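PDB 4XTK: CRISPR-associated endonuclease Cas1 from Thermotoga maritima, which acts as a metal-dependent DNA endonuclease in CRISPR adaptive immunity, working as a homodimer that joins with Cas2 to acquire new spacers. Local coordinates for the interface of chains A and B. Sequence-based numbering; all coordinates share one arbitrary frame. Chains: chain A/B, CRISPR-associated endonuclease Cas1.

Contact 1: the interface of chains A and B. Residues chain A 47-50, 70-73; chain B 55, 59.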
ATOM      1  N   VAL A  47      12.631  -6.380  14.044  1.00 61.15           N
ATOM      2  CA  VAL A  47      14.093  -6.370  14.099  1.00 63.01           C
ATOM      3  C   VAL A  47      14.654  -5.332  15.069  1.00 62.05           C
ATOM      4  O   VAL A  47      14.555  -4.129  14.826  1.00 64.82           O
ATOM      5  CB  VAL A  47      14.684  -6.106  12.703  1.00 57.26           C
ATOM      6  CG1 VAL A  47      16.195  -5.952  12.786  1.00 67.54           C
ATOM      7  CG2 VAL A  47      14.317  -7.229  11.767  1.00 54.32           C
ATOM      8  N   PHE A  48      15.201  -5.800  16.188  1.00 62.30           N
ATOM      9  CA  PHE A  48      15.879  -4.922  17.143  1.00 69.73           C
ATOM     10  C   PHE A  48      17.401  -4.903  16.993  1.00 71.84           C
ATOM     11  O   PHE A  48      18.080  -4.058  17.579  1.00 70.50           O
ATOM     12  CB  PHE A  48      15.487  -5.319  18.567  1.00 68.71           C
ATOM     13  CG  PHE A  48      14.010  -5.250  18.810  1.00 73.28           C
ATOM     14  CD1 PHE A  48      13.407  -4.051  19.152  1.00 73.05           C
ATOM     15  CD2 PHE A  48      13.214  -6.373  18.655  1.00 73.67           C
ATOM     16  CE1 PHE A  48      12.041  -3.975  19.357  1.00 70.31           C
ATOM     17  CE2 PHE A  48      11.851  -6.302  18.861  1.00 71.77           C
ATOM     18  CZ  PHE A  48      11.265  -5.101  19.212  1.00 70.84           C
ATOM     19  N   GLY A  49      17.931  -5.821  16.193  1.00 74.30           N
ATOM     20  CA  GLY A  49      19.369  -5.974  16.077  1.00 79.81           C
ATOM     21  C   GLY A  49      19.917  -5.233  14.877  1.00 84.34           C
ATOM     22  O   GLY A  49      19.167  -4.590  14.146  1.00 86.69           O
ATOM     23  N   GLU A  50      21.225  -5.319  14.670  1.00 84.69           N
ATOM     24  CA  GLU A  50      21.832  -4.724  13.488  1.00 79.85           C
ATOM     25  C   GLU A  50      21.904  -5.777  12.390  1.00 74.86           C
ATOM     26  O   GLU A  50      22.626  -6.763  12.510  1.00 83.54           O
ATOM     27  CB  GLU A  50      23.222  -4.163  13.806  1.00 82.10           C
ATOM     28  CG  GLU A  50      23.220  -3.103  14.906  1.00 93.65           C
ATOM     29  CD  GLU A  50      22.449  -1.847  14.522  1.00103.37           C
ATOM     30  OE1 GLU A  50      22.383  -1.526  13.315  1.00106.26           O
ATOM     31  OE2 GLU A  50      21.895  -1.186  15.429  1.00108.79           O
ATOM     32  N   PHE A  70      11.251  -2.408  11.832  1.00 51.93           N
ATOM     33  CA  PHE A  70      12.608  -2.134  12.272  1.00 61.57           C
ATOM     34  C   PHE A  70      12.620  -1.179  13.457  1.00 59.92           C
ATOM     35  O   PHE A  70      11.901  -0.178  13.479  1.00 54.98           O
ATOM     36  CB  PHE A  70      13.438  -1.571  11.115  1.00 63.56           C
ATOM     37  CG  PHE A  70      13.644  -2.545   9.996  1.00 66.24           C
ATOM     38  CD1 PHE A  70      14.691  -3.452  10.037  1.00 68.06           C
ATOM     39  CD2 PHE A  70      12.773  -2.576   8.914  1.00 60.18           C
ATOM     40  CE1 PHE A  70      14.878  -4.362   9.011  1.00 65.18           C
ATOM     41  CE2 PHE A  70      12.953  -3.483   7.886  1.00 53.19           C
ATOM     42  CZ  PHE A  70      14.007  -4.376   7.934  1.00 55.22           C
ATOM     43  N   PHE A  71      13.437  -1.519  14.447  1.00 58.19           N
ATOM     44  CA  PHE A  71      13.650  -0.682  15.620  1.00 63.77           C
ATOM     45  C   PHE A  71      15.139  -0.369  15.712  1.00 64.92           C
ATOM     46  O   PHE A  71      15.972  -1.228  15.407  1.00 67.85           O
ATOM     47  CB  PHE A  71      13.168  -1.386  16.894  1.00 66.67           C
ATOM     48  CG  PHE A  71      11.685  -1.683  16.914  1.00 67.31           C
ATOM     49  CD1 PHE A  71      11.151  -2.707  16.143  1.00 66.39           C
ATOM     50  CD2 PHE A  71      10.830  -0.952  17.727  1.00 67.84           C
ATOM     51  CE1 PHE A  71       9.794  -2.978  16.166  1.00 66.13           C
ATOM     52  CE2 PHE A  71       9.473  -1.222  17.757  1.00 65.16           C
ATOM     53  CZ  PHE A  71       8.954  -2.236  16.977  1.00 66.34           C
ATOM     54  N   ASN A  72      15.491   0.850  16.111  1.00 64.88           N
ATOM     55  CA  ASN A  72      16.906   1.157  16.313  1.00 70.32           C
ATOM     56  C   ASN A  72      17.383   0.597  17.660  1.00 81.35           C
ATOM     57  O   ASN A  72      16.630  -0.081  18.357  1.00 92.44           O
ATOM     58  CB  ASN A  72      17.167   2.670  16.191  1.00 64.87           C
ATOM     59  CG  ASN A  72      16.460   3.486  17.256  1.00 67.42           C
ATOM     60  OD1 ASN A  72      16.093   2.979  18.319  1.00 72.66           O
ATOM     61  ND2 ASN A  72      16.253   4.763  16.968  1.00 66.24           N
ATOM     62  N   ARG A  73      18.626   0.864  18.036  1.00 85.83           N
ATOM     63  CA  ARG A  73      19.186   0.172  19.192  1.00 92.42           C
ATOM     64  C   ARG A  73      18.637   0.757  20.490  1.00101.38           C
ATOM     65  O   ARG A  73      18.562   0.048  21.514  1.00110.55           O
ATOM     66  CB  ARG A  73      20.718   0.217  19.174  1.00 92.24           C
ATOM     67  CG  ARG A  73      21.329  -0.532  20.348  1.00106.75           C
ATOM     68  CD  ARG A  73      22.725  -0.028  20.686  1.00123.41           C
ATOM     69  NE  ARG A  73      22.888   1.382  20.353  1.00126.51           N
ATOM     70  CZ  ARG A  73      22.834   2.372  21.238  1.00120.60           C
ATOM     71  NH1 ARG A  73      22.617   2.115  22.524  1.00111.22           N
ATOM     72  NH2 ARG A  73      22.993   3.624  20.831  1.00121.42           N
TER
ATOM     73  N   LYS B  55      20.242  -2.014   8.423  1.00 61.84           N
ATOM     74  CA  LYS B  55      19.292  -1.245   9.211  1.00 65.72           C
ATOM     75  C   LYS B  55      19.760   0.198   9.411  1.00 68.29           C
ATOM     76  O   LYS B  55      18.941   1.110   9.512  1.00 68.71           O
ATOM     77  CB  LYS B  55      19.057  -1.919  10.562  1.00 71.83           C
ATOM     78  CG  LYS B  55      17.950  -1.281  11.373  1.00 75.44           C
ATOM     79  CD  LYS B  55      17.739  -2.004  12.683  1.00 80.28           C
ATOM     80  CE  LYS B  55      18.768  -1.578  13.708  1.00 82.54           C
ATOM     81  NZ  LYS B  55      18.535  -2.285  14.994  1.00 88.17           N
ATOM     82  N   GLU B  59      17.668   3.483   8.961  1.00 52.98           N
ATOM     83  CA  GLU B  59      17.619   4.500  10.006  1.00 54.04           C
ATOM     84  C   GLU B  59      17.897   5.881   9.426  1.00 57.24           C
ATOM     85  O   GLU B  59      17.321   6.875   9.867  1.00 62.10           O
ATOM     86  CB  GLU B  59      18.619   4.186  11.121  1.00 55.91           C
ATOM     87  CG  GLU B  59      18.230   2.991  11.974  1.00 65.94           C
ATOM     88  CD  GLU B  59      19.274   2.646  13.021  1.00 87.52           C
ATOM     89  OE1 GLU B  59      20.271   3.390  13.144  1.00 95.45           O
ATOM     90  OE2 GLU B  59      19.096   1.626  13.720  1.00 96.42           O
TER

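Contact 2: the interface of chains A and B. Residues chain A 214, 216-217, 225; chain B 82, 86, 91, 93, 216.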
ATOM      1  N   ASP A 214      -6.584  -0.121   3.934  1.00 40.56           N
ATOM      2  CA  ASP A 214      -5.309   0.550   3.757  1.00 40.87           C
ATOM      3  C   ASP A 214      -4.920   1.281   5.041  1.00 47.72           C
ATOM      4  O   ASP A 214      -5.678   2.112   5.537  1.00 49.07           O
ATOM      5  CB  ASP A 214      -5.367   1.527   2.590  1.00 36.97           C
ATOM      6  CG  ASP A 214      -3.990   1.949   2.121  1.00 45.99           C
ATOM      7  OD1 ASP A 214      -3.280   2.622   2.894  1.00 53.25           O
ATOM      8  OD2 ASP A 214      -3.622   1.621   0.976  1.00 53.64           O
ATOM      9  N   ARG A 216      -2.923   3.615   5.597  1.00 45.17           N
ATOM     10  CA  ARG A 216      -2.627   5.039   5.430  1.00 41.59           C
ATOM     11  C   ARG A 216      -3.839   5.937   5.648  1.00 51.56           C
ATOM     12  O   ARG A 216      -3.692   7.142   5.854  1.00 55.01           O
ATOM     13  CB  ARG A 216      -2.049   5.304   4.045  1.00 36.08           C
ATOM     14  CG  ARG A 216      -0.643   4.786   3.877  1.00 41.75           C
ATOM     15  CD  ARG A 216      -0.222   4.797   2.424  1.00 39.00           C
ATOM     16  NE  ARG A 216      -0.969   3.824   1.641  1.00 37.47           N
ATOM     17  CZ  ARG A 216      -0.751   3.583   0.352  1.00 46.27           C
ATOM     18  NH1 ARG A 216       0.194   4.253  -0.302  1.00 39.80           N
ATOM     19  NH2 ARG A 216      -1.481   2.676  -0.284  1.00 39.34           N
ATOM     20  N   ILE A 217      -5.032   5.358   5.591  1.00 52.25           N
ATOM     21  CA  ILE A 217      -6.240   6.122   5.868  1.00 47.82           C
ATOM     22  C   ILE A 217      -6.745   5.800   7.261  1.00 46.79           C
ATOM     23  O   ILE A 217      -7.232   4.693   7.505  1.00 40.23           O
ATOM     24  CB  ILE A 217      -7.353   5.826   4.849  1.00 44.59           C
ATOM     25  CG1 ILE A 217      -6.917   6.239   3.437  1.00 41.79           C
ATOM     26  CG2 ILE A 217      -8.639   6.524   5.252  1.00 30.70           C
ATOM     27  CD1 ILE A 217      -7.909   5.852   2.357  1.00 40.93           C
ATOM     28  N   PHE A 225      -0.503  12.204   4.170  1.00 51.84           N
ATOM     29  CA  PHE A 225       0.226  10.995   3.893  1.00 54.70           C
ATOM     30  C   PHE A 225       1.660  11.271   4.269  1.00 53.45           C
ATOM     31  O   PHE A 225       2.534  11.480   3.428  1.00 53.01           O
ATOM     32  CB  PHE A 225       0.020  10.623   2.427  1.00 62.91           C
ATOM     33  CG  PHE A 225      -1.442  10.556   2.036  1.00 53.77           C
ATOM     34  CD1 PHE A 225      -2.157   9.373   2.173  1.00 51.25           C
ATOM     35  CD2 PHE A 225      -2.112  11.685   1.583  1.00 52.36           C
ATOM     36  CE1 PHE A 225      -3.502   9.310   1.834  1.00 53.61           C
ATOM     37  CE2 PHE A 225      -3.460  11.631   1.249  1.00 51.08           C
ATOM     38  CZ  PHE A 225      -4.154  10.446   1.372  1.00 53.73           C
TER
ATOM     39  N   TYR B  82       8.457   2.133   4.708  1.00 44.56           N
ATOM     40  CA  TYR B  82       7.917   3.407   5.160  1.00 44.62           C
ATOM     41  C   TYR B  82       8.551   3.791   6.486  1.00 43.86           C
ATOM     42  O   TYR B  82       8.474   3.031   7.452  1.00 40.72           O
ATOM     43  CB  TYR B  82       6.394   3.345   5.318  1.00 43.78           C
ATOM     44  CG  TYR B  82       5.607   3.266   4.027  1.00 57.49           C
ATOM     45  CD1 TYR B  82       5.321   4.410   3.287  1.00 60.36           C
ATOM     46  CD2 TYR B  82       5.121   2.048   3.564  1.00 59.98           C
ATOM     47  CE1 TYR B  82       4.587   4.337   2.112  1.00 60.97           C
ATOM     48  CE2 TYR B  82       4.380   1.969   2.398  1.00 60.34           C
ATOM     49  CZ  TYR B  82       4.120   3.112   1.672  1.00 64.61           C
ATOM     50  OH  TYR B  82       3.388   3.020   0.509  1.00 69.45           O
ATOM     51  N   TYR B  86       7.192  10.174   7.198  1.00 55.01           N
ATOM     52  CA  TYR B  86       7.871  10.440   5.939  1.00 58.30           C
ATOM     53  C   TYR B  86       7.301  11.686   5.269  1.00 56.66           C
ATOM     54  O   TYR B  86       6.224  12.151   5.629  1.00 52.77           O
ATOM     55  CB  TYR B  86       7.769   9.223   5.013  1.00 52.08           C
ATOM     56  CG  TYR B  86       6.387   8.607   4.949  1.00 49.98           C
ATOM     57  CD1 TYR B  86       5.442   9.065   4.042  1.00 49.04           C
ATOM     58  CD2 TYR B  86       6.028   7.567   5.798  1.00 50.19           C
ATOM     59  CE1 TYR B  86       4.182   8.506   3.977  1.00 48.45           C
ATOM     60  CE2 TYR B  86       4.769   7.000   5.740  1.00 49.83           C
ATOM     61  CZ  TYR B  86       3.848   7.476   4.831  1.00 49.68           C
ATOM     62  OH  TYR B  86       2.588   6.923   4.765  1.00 49.61           O
ATOM     63  N   PHE B  91       0.014  10.901  -2.301  1.00 40.20           N
ATOM     64  CA  PHE B  91      -0.889   9.799  -2.592  1.00 39.30           C
ATOM     65  C   PHE B  91      -2.295  10.333  -2.884  1.00 38.85           C
ATOM     66  O   PHE B  91      -2.852  11.121  -2.118  1.00 45.37           O
ATOM     67  CB  PHE B  91      -0.881   8.820  -1.414  1.00 41.07           C
ATOM     68  CG  PHE B  91      -1.600   7.544  -1.677  1.00 40.11           C
ATOM     69  CD1 PHE B  91      -1.570   6.965  -2.932  1.00 42.03           C
ATOM     70  CD2 PHE B  91      -2.267   6.892  -0.657  1.00 41.12           C
ATOM     71  CE1 PHE B  91      -2.228   5.772  -3.178  1.00 38.79           C
ATOM     72  CE2 PHE B  91      -2.921   5.702  -0.891  1.00 40.43           C
ATOM     73  CZ  PHE B  91      -2.903   5.139  -2.156  1.00 38.87           C
ATOM     74  N   ILE B  93      -5.320   8.818  -3.312  1.00 35.97           N
ATOM     75  CA  ILE B  93      -6.484   7.998  -3.000  1.00 37.17           C
ATOM     76  C   ILE B  93      -7.734   8.824  -2.626  1.00 44.03           C
ATOM     77  O   ILE B  93      -8.836   8.529  -3.093  1.00 41.63           O
ATOM     78  CB  ILE B  93      -6.148   6.976  -1.869  1.00 40.37           C
ATOM     79  CG1 ILE B  93      -7.303   5.999  -1.663  1.00 39.90           C
ATOM     80  CG2 ILE B  93      -5.759   7.662  -0.567  1.00 39.76           C
ATOM     81  CD1 ILE B  93      -7.562   5.125  -2.854  1.00 44.31           C
ATOM     82  N   ARG B 216      -6.994   0.620  -7.327  1.00 37.68           N
ATOM     83  CA  ARG B 216      -8.257   0.003  -6.915  1.00 32.21           C
ATOM     84  C   ARG B 216      -9.484   0.857  -7.206  1.00 31.56           C
ATOM     85  O   ARG B 216     -10.606   0.376  -7.109  1.00 41.08           O
ATOM     86  CB  ARG B 216      -8.213  -0.349  -5.432  1.00 31.29           C
ATOM     87  CG  ARG B 216      -7.287  -1.509  -5.167  1.00 38.57           C
ATOM     88  CD  ARG B 216      -6.963  -1.664  -3.708  1.00 38.37           C
ATOM     89  NE  ARG B 216      -6.235  -0.521  -3.179  1.00 32.84           N
ATOM     90  CZ  ARG B 216      -5.619  -0.530  -2.004  1.00 38.11           C
ATOM     91  NH1 ARG B 216      -5.638  -1.632  -1.262  1.00 37.43           N
ATOM     92  NH2 ARG B 216      -4.981   0.548  -1.572  1.00 35.80           N
TER

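Contact 1: the interface of chains A and B
The ring of A:Phe70 meets B:Lys55 at its CD1 corner, 4.1 Å from the lysine CG, and the two side chains slide past each other in opposite directions. Next along strand 68-71, the ring of A:Phe71 stays within chain A: A:Phe48 sets CE1 over one face, toward the rim, and the carbonyl O of A:Val47 lies at the edge, in plane. B:Lys55 opens helix 55-63. Its CG stands anti to the backbone N (chi1 -173°), and a bend at chi3 turns the tip in among backbone carbonyls of chain A. The ammonium NZ of B:Lys55 donates to O of A:Phe71 at 2.8 Å, in the carbonyl plane. NZ of B:Lys55 also donates to O of A:Gly49 at 2.5 Å, from well above that carbonyl's plane. O of A:Phe48, 3.2 Å from NZ of B:Lys55, can accept a further hydrogen bond. The side chains of A:Glu50 and B:Lys55 cross at about a right angle, and OE2 of A:Glu50 makes a salt bridge to NZ of B:Lys55 at 3.6 Å. One helical turn on, B:Glu59 reaches out extended beyond CG, with OE2 3.3 Å from CB of A:Asn72. OE2 of B:Glu59 is 4.3 Å from OE2 of A:Glu50, a like-charge approach that the nearby ammonium probably eases. The site pins the start of one subunit's helix onto the partner's 48-50 loop, strand 68-71 end and following loop, helping to hold the Cas1 homodimer together.

Contact 2: the interface of chains A and B
Loop residues A:Asp214, A:Arg216, A:Ile217 and A:Phe225 meet, from chain B, the end of strand 77-83 at B:Tyr82, the following loop with B:Tyr86 and B:Phe91, the start of helix 93-101 at B:Ile93, and the partner's own B:Arg216. In this Cas1-family nuclease the chain A stretch also contains A:His221, a predicted manganese ligand. The core of the contact is an arginine laid on a phenylalanine. The guanidinium of A:Arg216 lies nearly parallel to the ring of B:Phe91, planes 15° apart, with NH1 over the face at 3.6 Å from the ring centroid, a cation-pi contact. The opposite face of that ring carries CB of B:Ile93 from its own chain. B:Phe91 points its edge into the face of A:Phe225, with planes at 84° and centroids 5.5 Å apart. Its CG is anti to the backbone N (chi1 -171°), which puts the ring between A:Arg216 and B:Ile93, its edge toward A:Phe225. CE1 of A:Phe225 also reaches CG2 of B:Ile93 at 3.7 Å, while CD1 of A:Ile217 packs more loosely against the same methyl.

A:Asp214 holds the stacked guanidinium from its own side. A:Arg216 bends at chi3 and grips the carboxylate side-on through syn lone pairs, NE to OD1 of A:Asp214 at 2.9 Å. Its NH2 makes a salt bridge to OD2 of A:Asp214 at 2.7 Å. The backbone N of A:Arg216 takes the anti lone pair of OD1. On OD2 of A:Asp214 the anti lone pair goes to the other subunit: NH2 of B:Arg216 donates to it at 3.1 Å, a salt bridge across the interface, with OD2 in the guanidinium plane. NH2 of A:Arg216 and NH2 of B:Arg216 are 4.3 Å apart, and the shared aspartate probably offsets their repulsion. Farther along, OH of B:Tyr82 lies 3.5 Å from NH1 of A:Arg216.

The C-alpha centres of contacts 1 and 2 lie about 24 Å apart, and the two share no residue. Both belong to one two-fold symmetric interface, so each has a twin with the chains exchanged. Contact 1 joins the strand-rich N-terminal parts of the subunits, whereas contact 2 brings the 214-225 loop region of one chain against strand 77-83, the loop after it and the start of helix 93-101, and also against the partner's own B:Arg216. Together they would fix the N-terminal strands and the nuclease-bearing helical parts relative to each other, which may help a homodimer keep its two predicted metal sites in a set relation.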